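Local coordinates for beta-carbonic anhydrase (Methanothermobacter thermautotrophicus, PDB 1G5C), which is a zinc-dependent beta-class carbonic anhydrase that catalyses the reversible hydration of carbon dioxide to bicarbonate, at residues S35-L40 against L154-N159; I30-S35 against V85-C90; V72-L77 against L144-I149. All blocks are in the same frame, centred on the assembly; numbering follows the deposited sequence.

In the fold
Contacts 1 and 2 form one patch at the zinc end of the parallel strands. Their centres are about 6 Å apart, and they share S35. Strands 81-87 and 150-156 are neighbours in the sheet, with a probable backbone hydrogen bond from I156 N to G86 O. A salt bridge from R36 to D89 also joins the two contacts. Contact 2 holds the three protein ligands of zinc, while the L37 side chain of contact 1 comes within about 6 Å of the metal. Contact 3 lies away from this site. Its centre is about 26 Å from that of contact 1 and 23 Å from that of contact 2. All three contacts also touch the second subunit.

Contact 1 of 3, residues S35-L40 against L154-N159; sequences SRLIDL and LIIDIN
Beside the zinc site, the loop after strand 27-32 packs against the end of strand 150-156, and I158 is the side chain at the centre of this packing. I158 sits between R36 and L37 and runs nearly perpendicular to both. Its CD1 lies 3.6 Å from R36 CB. On the L37 side, I158 CD1 is 3.7 Å from L37 CD2. The same L37 methyl also meets I156 CG2 at 3.8 Å. Here L37 and I156 lie alongside, pointing contrary ways. L40 approaches the backbone instead, with its CD2 3.4 Å from I158 O. The R36 chain bends at chi3 (-74°). The bend folds the guanidinium back over I158, so that I158 CG1 lies against one face, off its centre and 3.6 Å from R36 NE. At the guanidinium edge, and in its plane, a water accepts a bond of 2.8 Å from R36 NH1. That water donates onward to N159 OD1, also at 2.8 Å, and so bridges the two segments. N159 N in turn donates to D157 OD1 at 2.8 Å. This closes an Asx turn at the strand end. R36 has its charged partners nearby: NE pairs with D34 and NH1 with D89. R49 of the second subunit bonds to R36 O, which brings the dimer partner up to this loop. Apolar carbons make most of the contact; the polar bonds gather round the R36 guanidinium. I158 backs one face of that group, while two carboxylates and a water hold its N-H groups. Together they are likely to limit rotation of the guanidinium and to set it beside D34.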
ATOM      1  N   SER A  35      -7.988  -9.374  -5.258  1.00 10.72           N
ATOM      2  CA  SER A  35      -8.214  -8.888  -6.627  1.00 13.32           C
ATOM      3  C   SER A  35      -9.634  -8.453  -6.943  1.00 14.27           C
ATOM      4  O   SER A  35      -9.851  -7.686  -7.892  1.00 11.00           O
ATOM      5  CB  SER A  35      -7.779  -9.933  -7.670  1.00 16.24           C
ATOM      6  OG  SER A  35      -8.688 -11.016  -7.726  1.00 16.07           O
ATOM      7  N   ARG A  36     -10.605  -8.915  -6.157  1.00 14.95           N
ATOM      8  CA  ARG A  36     -11.991  -8.536  -6.410  1.00 15.18           C
ATOM      9  C   ARG A  36     -12.323  -7.119  -5.950  1.00 14.97           C
ATOM     10  O   ARG A  36     -13.416  -6.600  -6.234  1.00 13.86           O
ATOM     11  CB  ARG A  36     -12.931  -9.538  -5.739  1.00 15.12           C
ATOM     12  CG  ARG A  36     -12.803 -10.927  -6.327  1.00 18.10           C
ATOM     13  CD  ARG A  36     -13.531 -11.921  -5.475  1.00 20.74           C
ATOM     14  NE  ARG A  36     -12.789 -12.180  -4.248  1.00 15.90           N
ATOM     15  CZ  ARG A  36     -13.209 -12.988  -3.282  1.00 20.99           C
ATOM     16  NH1 ARG A  36     -14.381 -13.626  -3.380  1.00 15.43           N
ATOM     17  NH2 ARG A  36     -12.440 -13.172  -2.224  1.00 19.44           N
ATOM     18  N   LEU A  37     -11.393  -6.497  -5.235  1.00 11.99           N
ATOM     19  CA  LEU A  37     -11.603  -5.130  -4.767  1.00 13.28           C
ATOM     20  C   LEU A  37     -11.161  -4.124  -5.824  1.00 11.96           C
ATOM     21  O   LEU A  37     -11.518  -2.947  -5.756  1.00 11.83           O
ATOM     22  CB  LEU A  37     -10.824  -4.875  -3.472  1.00 12.61           C
ATOM     23  CG  LEU A  37     -11.379  -5.605  -2.246  1.00 12.83           C
ATOM     24  CD1 LEU A  37     -10.394  -5.546  -1.079  1.00 11.73           C
ATOM     25  CD2 LEU A  37     -12.721  -4.969  -1.871  1.00 12.82           C
ATOM     26  N   ILE A  38     -10.368  -4.572  -6.790  1.00 12.71           N
ATOM     27  CA  ILE A  38      -9.912  -3.656  -7.836  1.00 12.65           C
ATOM     28  C   ILE A  38     -11.151  -3.170  -8.583  1.00 14.14           C
ATOM     29  O   ILE A  38     -12.038  -3.972  -8.892  1.00 11.29           O
ATOM     30  CB  ILE A  38      -8.957  -4.361  -8.839  1.00 14.56           C
ATOM     31  CG1 ILE A  38      -7.708  -4.863  -8.104  1.00 12.85           C
ATOM     32  CG2 ILE A  38      -8.532  -3.376  -9.949  1.00 14.57           C
ATOM     33  CD1 ILE A  38      -6.793  -5.741  -8.982  1.00 13.47           C
ATOM     34  N   ASP A  39     -11.218  -1.859  -8.832  1.00 10.53           N
ATOM     35  CA  ASP A  39     -12.335  -1.229  -9.550  1.00 10.92           C
ATOM     36  C   ASP A  39     -13.593  -1.158  -8.688  1.00  8.58           C
ATOM     37  O   ASP A  39     -14.126  -0.082  -8.431  1.00 11.08           O
ATOM     38  CB  ASP A  39     -12.659  -2.005 -10.852  1.00  9.61           C
ATOM     39  CG  ASP A  39     -13.140  -1.089 -11.996  1.00 12.44           C
ATOM     40  OD1 ASP A  39     -13.649   0.019 -11.718  1.00 14.81           O
ATOM     41  OD2 ASP A  39     -13.014  -1.485 -13.190  1.00 12.64           O
ATOM     42  N   LEU A  40     -14.077  -2.309  -8.242  1.00 12.62           N
ATOM     43  CA  LEU A  40     -15.283  -2.350  -7.417  1.00 12.53           C
ATOM     44  C   LEU A  40     -15.216  -1.442  -6.176  1.00 12.97           C
ATOM     45  O   LEU A  40     -16.159  -0.694  -5.890  1.00 12.62           O
ATOM     46  CB  LEU A  40     -15.561  -3.787  -6.974  1.00 11.66           C
ATOM     47  CG  LEU A  40     -16.773  -4.045  -6.067  1.00 13.38           C
ATOM     48  CD1 LEU A  40     -18.059  -3.510  -6.704  1.00 14.42           C
ATOM     49  CD2 LEU A  40     -16.901  -5.532  -5.849  1.00 15.94           C
ATOM     50  N   LEU A 154     -15.170  -0.245   8.166  1.00 16.18           N
ATOM     51  CA  LEU A 154     -16.272  -0.694   7.331  1.00 14.52           C
ATOM     52  C   LEU A 154     -15.933  -2.057   6.787  1.00 17.23           C
ATOM     53  O   LEU A 154     -14.771  -2.461   6.776  1.00 16.38           O
ATOM     54  CB  LEU A 154     -16.457   0.237   6.113  1.00 15.37           C
ATOM     55  CG  LEU A 154     -16.611   1.749   6.291  1.00 14.70           C
ATOM     56  CD1 LEU A 154     -16.706   2.421   4.919  1.00 15.88           C
ATOM     57  CD2 LEU A 154     -17.841   2.040   7.108  1.00 15.59           C
ATOM     58  N   ILE A 155     -16.963  -2.773   6.351  1.00 13.79           N
ATOM     59  CA  ILE A 155     -16.746  -4.039   5.694  1.00 16.16           C
ATOM     60  C   ILE A 155     -17.602  -3.990   4.428  1.00 17.18           C
ATOM     61  O   ILE A 155     -18.770  -3.565   4.469  1.00 16.56           O
ATOM     62  CB  ILE A 155     -17.125  -5.251   6.561  1.00 17.44           C
ATOM     63  CG1 ILE A 155     -16.775  -6.526   5.785  1.00 18.42           C
ATOM     64  CG2 ILE A 155     -18.592  -5.220   6.919  1.00 15.21           C
ATOM     65  CD1 ILE A 155     -16.770  -7.797   6.620  1.00 17.35           C
ATOM     66  N   ILE A 156     -17.017  -4.388   3.303  1.00 15.45           N
ATOM     67  CA  ILE A 156     -17.741  -4.376   2.039  1.00 15.85           C
ATOM     68  C   ILE A 156     -18.082  -5.795   1.567  1.00 14.81           C
ATOM     69  O   ILE A 156     -17.285  -6.712   1.740  1.00 14.07           O
ATOM     70  CB  ILE A 156     -16.900  -3.661   0.925  1.00 16.09           C
ATOM     71  CG1 ILE A 156     -17.749  -3.465  -0.333  1.00 18.46           C
ATOM     72  CG2 ILE A 156     -15.641  -4.493   0.572  1.00 12.51           C
ATOM     73  CD1 ILE A 156     -17.053  -2.577  -1.407  1.00 19.82           C
ATOM     74  N   ASP A 157     -19.273  -5.968   0.990  1.00 14.48           N
ATOM     75  CA  ASP A 157     -19.679  -7.262   0.430  1.00 14.60           C
ATOM     76  C   ASP A 157     -18.829  -7.407  -0.837  1.00 16.27           C
ATOM     77  O   ASP A 157     -18.952  -6.602  -1.757  1.00 16.94           O
ATOM     78  CB  ASP A 157     -21.167  -7.245   0.052  1.00 16.67           C
ATOM     79  CG  ASP A 157     -21.645  -8.586  -0.501  1.00 22.10           C
ATOM     80  OD1 ASP A 157     -21.077  -9.076  -1.513  1.00 21.74           O
ATOM     81  OD2 ASP A 157     -22.590  -9.158   0.078  1.00 26.43           O
ATOM     82  N   ILE A 158     -17.989  -8.435  -0.897  1.00 16.99           N
ATOM     83  CA  ILE A 158     -17.097  -8.605  -2.029  1.00 19.32           C
ATOM     84  C   ILE A 158     -17.767  -8.832  -3.395  1.00 20.77           C
ATOM     85  O   ILE A 158     -17.146  -8.631  -4.448  1.00 21.47           O
ATOM     86  CB  ILE A 158     -16.055  -9.726  -1.724  1.00 17.67           C
ATOM     87  CG1 ILE A 158     -14.858  -9.614  -2.685  1.00 17.15           C
ATOM     88  CG2 ILE A 158     -16.705 -11.115  -1.811  1.00 16.63           C
ATOM     89  CD1 ILE A 158     -14.093  -8.285  -2.586  1.00 12.10           C
ATOM     90  N   ASN A 159     -19.037  -9.210  -3.397  1.00 20.72           N
ATOM     91  CA  ASN A 159     -19.717  -9.428  -4.665  1.00 20.92           C
ATOM     92  C   ASN A 159     -20.616  -8.282  -5.113  1.00 21.75           C
ATOM     93  O   ASN A 159     -20.773  -8.053  -6.307  1.00 22.69           O
ATOM     94  CB  ASN A 159     -20.535 -10.719  -4.600  1.00 23.96           C
ATOM     95  CG  ASN A 159     -19.681 -11.924  -4.262  1.00 23.20           C
ATOM     96  OD1 ASN A 159     -18.700 -12.212  -4.947  1.00 23.13           O
ATOM     97  ND2 ASN A 159     -20.039 -12.624  -3.197  1.00 20.35           N
TER
HETATM   98  O   HOH W   1     -16.537 -14.003  -5.143  1.00 25.41           O

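Contact 2 of 3, residues I30-S35 against V85-C90; sequences ITCMDS and VGHTDC. With ZN (zinc ion), chain G.
T31 OG1 donates to V85 O at 2.7 Å, and T31 CA adds a weak, long C-H...O contact to the same oxygen at 3.5 Å. These residues belong to strands 27-32 and 81-87, parallel neighbours in the sheet of a beta-class carbonic anhydrase. The axes of the short strand pieces run 19° apart. One step back, V85 N donates to I30 O at 2.7 Å in a nearly straight bond. T31 OG1 reaches V85 because it stands opposite the backbone N (chi1 -168°). A valine in place of T31 would remove the hydroxyl, and V85 O would probably lose its stronger bond here. At the ends of the two strands C32 and H87 reach the zinc, and C90 joins them from the loop after strand 81-87. C32 SG, H87 NE2, C90 SG and a water complete four ligands, the zinc sitting 2.1 Å from H87 NE2. C32 CB lies in the plane of the imidazole, at its edge, 3.7 Å from H87 CD2. C32 SG also accepts a bond from D34 N, which ties the next turn to the metal. D34 runs across H87, its carboxylate and the ring planes 64° apart. Its OD2 approaches H87 CE1 to 3.4 Å and accepts from the zinc-bound water; the refined length of that bond is very short and so doubtful. Outside the two segments D34 has R36 as partner, consistent with the Asp-Arg dyad of beta-class enzymes. On the far side of the ring, H87 ND1 donates to T88 O at 2.8 Å, from above the carbonyl plane.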
ATOM      1  N   ILE A  30      -7.513   1.948   4.002  1.00 12.87           N
ATOM      2  CA  ILE A  30      -6.703   0.777   4.310  1.00 10.58           C
ATOM      3  C   ILE A  30      -7.582  -0.436   3.963  1.00 13.41           C
ATOM      4  O   ILE A  30      -8.689  -0.584   4.496  1.00 10.50           O
ATOM      5  CB  ILE A  30      -6.310   0.733   5.809  1.00 14.57           C
ATOM      6  CG1 ILE A  30      -5.369   1.900   6.127  1.00 16.31           C
ATOM      7  CG2 ILE A  30      -5.611  -0.582   6.130  1.00 15.46           C
ATOM      8  CD1 ILE A  30      -5.112   2.134   7.610  1.00 17.08           C
ATOM      9  N   THR A  31      -7.111  -1.285   3.055  1.00 10.89           N
ATOM     10  CA  THR A  31      -7.893  -2.449   2.678  1.00 13.29           C
ATOM     11  C   THR A  31      -7.030  -3.657   2.304  1.00 13.60           C
ATOM     12  O   THR A  31      -5.813  -3.675   2.565  1.00 13.58           O
ATOM     13  CB  THR A  31      -8.907  -2.084   1.544  1.00 16.15           C
ATOM     14  OG1 THR A  31      -9.850  -3.162   1.374  1.00 13.89           O
ATOM     15  CG2 THR A  31      -8.167  -1.780   0.211  1.00 14.87           C
ATOM     16  N   CYS A  32      -7.651  -4.672   1.714  1.00 11.67           N
ATOM     17  CA  CYS A  32      -6.942  -5.904   1.386  1.00 11.91           C
ATOM     18  C   CYS A  32      -6.412  -5.945  -0.046  1.00 10.97           C
ATOM     19  O   CYS A  32      -6.855  -5.178  -0.904  1.00 10.21           O
ATOM     20  CB  CYS A  32      -7.867  -7.114   1.650  1.00 10.98           C
ATOM     21  SG  CYS A  32      -7.082  -8.745   1.435  1.00 14.31           S
ATOM     22  N   MET A  33      -5.495  -6.883  -0.305  1.00 12.06           N
ATOM     23  CA  MET A  33      -4.882  -7.032  -1.630  1.00 14.86           C
ATOM     24  C   MET A  33      -5.741  -7.864  -2.596  1.00 15.51           C
ATOM     25  O   MET A  33      -5.388  -8.033  -3.784  1.00 14.83           O
ATOM     26  CB  MET A  33      -3.489  -7.673  -1.486  1.00 15.64           C
ATOM     27  CG  MET A  33      -3.541  -9.120  -1.034  1.00 18.82           C
ATOM     28  SD  MET A  33      -1.935  -9.821  -0.643  1.00 19.99           S
ATOM     29  CE  MET A  33      -1.372 -10.260  -2.188  1.00 27.85           C
ATOM     30  N   ASP A  34      -6.859  -8.373  -2.076  1.00 11.15           N
ATOM     31  CA  ASP A  34      -7.808  -9.184  -2.835  1.00  9.29           C
ATOM     32  C   ASP A  34      -8.114  -8.571  -4.209  1.00  9.80           C
ATOM     33  O   ASP A  34      -8.473  -7.392  -4.319  1.00  6.42           O
ATOM     34  CB  ASP A  34      -9.120  -9.347  -2.027  1.00 10.26           C
ATOM     35  CG  ASP A  34      -9.948 -10.538  -2.504  1.00 14.08           C
ATOM     36  OD1 ASP A  34     -10.544 -10.466  -3.600  1.00 12.45           O
ATOM     37  OD2 ASP A  34      -9.964 -11.560  -1.795  1.00 14.85           O
ATOM     38  N   SER A  35      -7.988  -9.374  -5.258  1.00 10.72           N
ATOM     39  CA  SER A  35      -8.214  -8.888  -6.627  1.00 13.32           C
ATOM     40  C   SER A  35      -9.634  -8.453  -6.943  1.00 14.27           C
ATOM     41  O   SER A  35      -9.851  -7.686  -7.892  1.00 11.00           O
ATOM     42  CB  SER A  35      -7.779  -9.933  -7.670  1.00 16.24           C
ATOM     43  OG  SER A  35      -8.688 -11.016  -7.726  1.00 16.07           O
ATOM     44  N   VAL A  85     -11.209  -0.755   5.325  1.00 10.18           N
ATOM     45  CA  VAL A  85     -12.295  -1.456   4.650  1.00  9.57           C
ATOM     46  C   VAL A  85     -11.969  -2.948   4.509  1.00 14.31           C
ATOM     47  O   VAL A  85     -11.101  -3.355   3.713  1.00 12.70           O
ATOM     48  CB  VAL A  85     -12.585  -0.873   3.235  1.00 13.45           C
ATOM     49  CG1 VAL A  85     -13.775  -1.608   2.600  1.00 10.96           C
ATOM     50  CG2 VAL A  85     -12.886   0.617   3.327  1.00  9.68           C
ATOM     51  N   GLY A  86     -12.626  -3.768   5.328  1.00 11.13           N
ATOM     52  CA  GLY A  86     -12.423  -5.198   5.201  1.00 10.69           C
ATOM     53  C   GLY A  86     -13.443  -5.670   4.183  1.00 12.82           C
ATOM     54  O   GLY A  86     -14.229  -4.861   3.677  1.00 13.23           O
ATOM     55  N   HIS A  87     -13.463  -6.961   3.867  1.00 11.93           N
ATOM     56  CA  HIS A  87     -14.442  -7.440   2.903  1.00 14.78           C
ATOM     57  C   HIS A  87     -14.834  -8.868   3.222  1.00 15.31           C
ATOM     58  O   HIS A  87     -14.076  -9.599   3.848  1.00 14.28           O
ATOM     59  CB  HIS A  87     -13.876  -7.376   1.475  1.00 10.80           C
ATOM     60  CG  HIS A  87     -12.732  -8.310   1.248  1.00 13.08           C
ATOM     61  ND1 HIS A  87     -12.904  -9.593   0.759  1.00 14.51           N
ATOM     62  CD2 HIS A  87     -11.410  -8.175   1.487  1.00 13.01           C
ATOM     63  CE1 HIS A  87     -11.735 -10.199   0.716  1.00 12.20           C
ATOM     64  NE2 HIS A  87     -10.804  -9.368   1.147  1.00 11.36           N
ATOM     65  N   THR A  88     -16.021  -9.260   2.778  1.00 15.47           N
ATOM     66  CA  THR A  88     -16.498 -10.614   3.020  1.00 15.55           C
ATOM     67  C   THR A  88     -15.690 -11.576   2.161  1.00 17.59           C
ATOM     68  O   THR A  88     -15.150 -11.194   1.109  1.00 19.74           O
ATOM     69  CB  THR A  88     -17.978 -10.758   2.642  1.00 13.73           C
ATOM     70  OG1 THR A  88     -18.152 -10.350   1.284  1.00 16.44           O
ATOM     71  CG2 THR A  88     -18.859  -9.894   3.530  1.00 12.55           C
ATOM     72  N   ASP A  89     -15.622 -12.822   2.607  1.00 17.36           N
ATOM     73  CA  ASP A  89     -14.891 -13.887   1.923  1.00 18.43           C
ATOM     74  C   ASP A  89     -13.411 -13.553   1.751  1.00 18.45           C
ATOM     75  O   ASP A  89     -12.847 -13.712   0.663  1.00 17.42           O
ATOM     76  CB  ASP A  89     -15.526 -14.193   0.559  1.00 19.28           C
ATOM     77  CG  ASP A  89     -14.970 -15.464  -0.067  1.00 20.56           C
ATOM     78  OD1 ASP A  89     -14.663 -16.396   0.683  1.00 22.46           O
ATOM     79  OD2 ASP A  89     -14.847 -15.545  -1.302  1.00 26.53           O
ATOM     80  N   CYS A  90     -12.789 -13.100   2.834  1.00 19.20           N
ATOM     81  CA  CYS A  90     -11.367 -12.755   2.820  1.00 22.06           C
ATOM     82  C   CYS A  90     -10.562 -14.037   3.020  1.00 24.93           C
ATOM     83  O   CYS A  90      -9.708 -14.379   2.202  1.00 26.48           O
ATOM     84  CB  CYS A  90     -11.048 -11.749   3.924  1.00 19.32           C
ATOM     85  SG  CYS A  90      -9.335 -11.169   3.930  1.00 17.05           S
TER
HETATM   86 ZN    ZN G1001      -8.992 -10.170   1.789  1.00 17.03          ZN
HETATM   87  O   HOH W   2      -9.004 -11.689   0.443  1.00 15.71           O

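Contact 3 of 3, residues V72-L77 against L144-I149; sequences VAIYAL and LIPESI. With CA (calcium ion), chain H.
Y75 from the helix and P146 from the loop point at each other, and the phenol end carries the polar bond of the contact. Y75 OH donates to L144 O at 2.5 Å, a short refined length on which no strength should be rested. The carbonyl oxygen lies at the edge of the tyrosine ring, near its plane. The hydroxyl lies 47° out of the L144 carbonyl plane. The same hydroxyl lies 3.2 Å from P146 CD. The proline ring also reaches the tyrosine ring, obliquely, with P146 CG 3.9 Å from Y75 CE2. The hydroxyl, which sits in a buried region, thus has a backbone acceptor as well as apolar neighbours. I74, one residue earlier, points toward the loop and meets two isoleucines. Its CD1 is 3.8 Å from I145 CD1, where the two side chains are roughly square to each other, and also comes within 4.0 Å of I149 CG1. I145 sets off away from the helix, but its bent chain (chi2 -57°) swings CD1 back to I74. The other branch, I74 CG2, meets I149 CD1 at 3.8 Å. I74 CG2 also lies over one face of the Y75 ring, off its centre, so it packs between the phenol and I149. P146 to I149 form a type I turn, closed by the bond from I149 N to P146 O. On this turn E147 O binds a calcium ion at 2.4 Å. The contact joins helix 64-77 to the loop between helix 128-141 and strand 150-156. Both I74 and I149 rest on I82 of strand 81-87, while Y75 and L144 pack against V109 and V113 of the second subunit, respectively.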
ATOM      1  N   VAL A  72       2.703   8.694   7.361  1.00 14.94           N
ATOM      2  CA  VAL A  72       3.237   9.478   6.257  1.00 16.72           C
ATOM      3  C   VAL A  72       2.088  10.242   5.618  1.00 16.97           C
ATOM      4  O   VAL A  72       2.198  11.437   5.344  1.00 20.45           O
ATOM      5  CB  VAL A  72       3.907   8.582   5.178  1.00 19.37           C
ATOM      6  CG1 VAL A  72       4.096   9.373   3.859  1.00 13.01           C
ATOM      7  CG2 VAL A  72       5.269   8.098   5.689  1.00 19.08           C
ATOM      8  N   ALA A  73       0.970   9.551   5.408  1.00 19.17           N
ATOM      9  CA  ALA A  73      -0.192  10.171   4.798  1.00 16.84           C
ATOM     10  C   ALA A  73      -0.682  11.355   5.644  1.00 19.12           C
ATOM     11  O   ALA A  73      -1.056  12.401   5.109  1.00 17.58           O
ATOM     12  CB  ALA A  73      -1.284   9.150   4.644  1.00 11.48           C
ATOM     13  N   ILE A  74      -0.672  11.192   6.965  1.00 17.71           N
ATOM     14  CA  ILE A  74      -1.126  12.252   7.862  1.00 15.13           C
ATOM     15  C   ILE A  74      -0.189  13.465   7.926  1.00 16.29           C
ATOM     16  O   ILE A  74      -0.604  14.597   7.672  1.00 15.42           O
ATOM     17  CB  ILE A  74      -1.317  11.714   9.305  1.00 15.32           C
ATOM     18  CG1 ILE A  74      -2.391  10.614   9.322  1.00 14.58           C
ATOM     19  CG2 ILE A  74      -1.728  12.844  10.227  1.00 20.02           C
ATOM     20  CD1 ILE A  74      -2.461   9.805  10.616  1.00  9.67           C
ATOM     21  N   TYR A  75       1.079  13.237   8.229  1.00 17.10           N
ATOM     22  CA  TYR A  75       2.002  14.350   8.389  1.00 19.06           C
ATOM     23  C   TYR A  75       2.527  14.996   7.107  1.00 21.19           C
ATOM     24  O   TYR A  75       2.764  16.204   7.074  1.00 22.78           O
ATOM     25  CB  TYR A  75       3.163  13.905   9.282  1.00 20.74           C
ATOM     26  CG  TYR A  75       2.682  13.365  10.613  1.00 21.31           C
ATOM     27  CD1 TYR A  75       3.007  12.074  11.032  1.00 22.74           C
ATOM     28  CD2 TYR A  75       1.850  14.137  11.434  1.00 25.10           C
ATOM     29  CE1 TYR A  75       2.515  11.564  12.232  1.00 21.31           C
ATOM     30  CE2 TYR A  75       1.352  13.644  12.632  1.00 20.97           C
ATOM     31  CZ  TYR A  75       1.681  12.358  13.024  1.00 24.66           C
ATOM     32  OH  TYR A  75       1.154  11.869  14.203  1.00 26.33           O
ATOM     33  N   ALA A  76       2.703  14.204   6.059  1.00 19.48           N
ATOM     34  CA  ALA A  76       3.219  14.733   4.802  1.00 21.51           C
ATOM     35  C   ALA A  76       2.127  15.142   3.819  1.00 22.42           C
ATOM     36  O   ALA A  76       2.316  16.063   3.023  1.00 22.61           O
ATOM     37  CB  ALA A  76       4.124  13.701   4.142  1.00 16.60           C
ATOM     38  N   LEU A  77       0.984  14.465   3.884  1.00 22.20           N
ATOM     39  CA  LEU A  77      -0.091  14.716   2.940  1.00 23.72           C
ATOM     40  C   LEU A  77      -1.375  15.285   3.515  1.00 24.80           C
ATOM     41  O   LEU A  77      -2.380  15.366   2.812  1.00 25.93           O
ATOM     42  CB  LEU A  77      -0.381  13.425   2.164  1.00 23.56           C
ATOM     43  CG  LEU A  77       0.827  12.927   1.340  1.00 25.89           C
ATOM     44  CD1 LEU A  77       0.624  11.470   0.869  1.00 21.81           C
ATOM     45  CD2 LEU A  77       1.009  13.864   0.137  1.00 24.56           C
ATOM     46  N   LEU A 144       1.470   7.460  17.120  1.00 23.94           N
ATOM     47  CA  LEU A 144       1.777   8.080  15.826  1.00 23.03           C
ATOM     48  C   LEU A 144       0.507   8.627  15.173  1.00 23.12           C
ATOM     49  O   LEU A 144       0.565   9.425  14.235  1.00 20.20           O
ATOM     50  CB  LEU A 144       2.402   7.062  14.870  1.00 24.81           C
ATOM     51  CG  LEU A 144       3.914   6.922  14.890  1.00 27.69           C
ATOM     52  CD1 LEU A 144       4.346   5.805  13.946  1.00 30.59           C
ATOM     53  CD2 LEU A 144       4.534   8.250  14.479  1.00 28.85           C
ATOM     54  N   ILE A 145      -0.643   8.177  15.658  1.00 21.13           N
ATOM     55  CA  ILE A 145      -1.912   8.633  15.100  1.00 22.39           C
ATOM     56  C   ILE A 145      -2.575   9.645  16.054  1.00 22.65           C
ATOM     57  O   ILE A 145      -3.032   9.274  17.139  1.00 21.19           O
ATOM     58  CB  ILE A 145      -2.870   7.434  14.888  1.00 21.61           C
ATOM     59  CG1 ILE A 145      -2.161   6.317  14.102  1.00 20.99           C
ATOM     60  CG2 ILE A 145      -4.122   7.895  14.160  1.00 23.95           C
ATOM     61  CD1 ILE A 145      -1.608   6.746  12.721  1.00 19.13           C
ATOM     62  N   PRO A 146      -2.635  10.932  15.662  1.00 20.28           N
ATOM     63  CA  PRO A 146      -3.253  11.954  16.521  1.00 21.83           C
ATOM     64  C   PRO A 146      -4.744  11.689  16.669  1.00 23.77           C
ATOM     65  O   PRO A 146      -5.396  11.207  15.728  1.00 22.81           O
ATOM     66  CB  PRO A 146      -2.986  13.268  15.772  1.00 19.36           C
ATOM     67  CG  PRO A 146      -1.777  12.975  14.943  1.00 22.93           C
ATOM     68  CD  PRO A 146      -2.024  11.548  14.473  1.00 19.70           C
ATOM     69  N   GLU A 147      -5.297  11.999  17.840  1.00 23.13           N
ATOM     70  CA  GLU A 147      -6.720  11.770  18.040  1.00 21.95           C
ATOM     71  C   GLU A 147      -7.546  12.689  17.176  1.00 19.16           C
ATOM     72  O   GLU A 147      -8.693  12.418  16.948  1.00 16.47           O
ATOM     73  CB  GLU A 147      -7.116  11.913  19.511  1.00 25.33           C
ATOM     74  CG  GLU A 147      -6.648  10.737  20.342  1.00 29.91           C
ATOM     75  CD  GLU A 147      -7.178  10.764  21.765  1.00 33.83           C
ATOM     76  OE1 GLU A 147      -7.687  11.830  22.191  1.00 34.38           O
ATOM     77  OE2 GLU A 147      -7.062   9.722  22.456  1.00 33.34           O
ATOM     78  N   SER A 148      -6.972  13.770  16.663  1.00 20.32           N
ATOM     79  CA  SER A 148      -7.759  14.631  15.788  1.00 21.32           C
ATOM     80  C   SER A 148      -8.071  13.921  14.445  1.00 23.24           C
ATOM     81  O   SER A 148      -8.861  14.420  13.639  1.00 19.83           O
ATOM     82  CB  SER A 148      -7.017  15.932  15.514  1.00 22.23           C
ATOM     83  OG  SER A 148      -5.784  15.682  14.875  1.00 24.58           O
ATOM     84  N   ILE A 149      -7.451  12.763  14.207  1.00 21.62           N
ATOM     85  CA  ILE A 149      -7.690  12.012  12.967  1.00 21.18           C
ATOM     86  C   ILE A 149      -8.928  11.108  13.100  1.00 20.60           C
ATOM     87  O   ILE A 149      -9.052  10.347  14.056  1.00 17.47           O
ATOM     88  CB  ILE A 149      -6.463  11.115  12.603  1.00 19.42           C
ATOM     89  CG1 ILE A 149      -5.174  11.948  12.616  1.00 16.08           C
ATOM     90  CG2 ILE A 149      -6.660  10.489  11.228  1.00 20.60           C
ATOM     91  CD1 ILE A 149      -5.221  13.206  11.714  1.00 18.53           C
TER
HETATM   92 CA    CA H1007     -11.049  12.680  17.522  1.00 33.41          CA
HETATM   93  O   HOH W   3     -10.974  11.056  15.456  1.00 24.48           O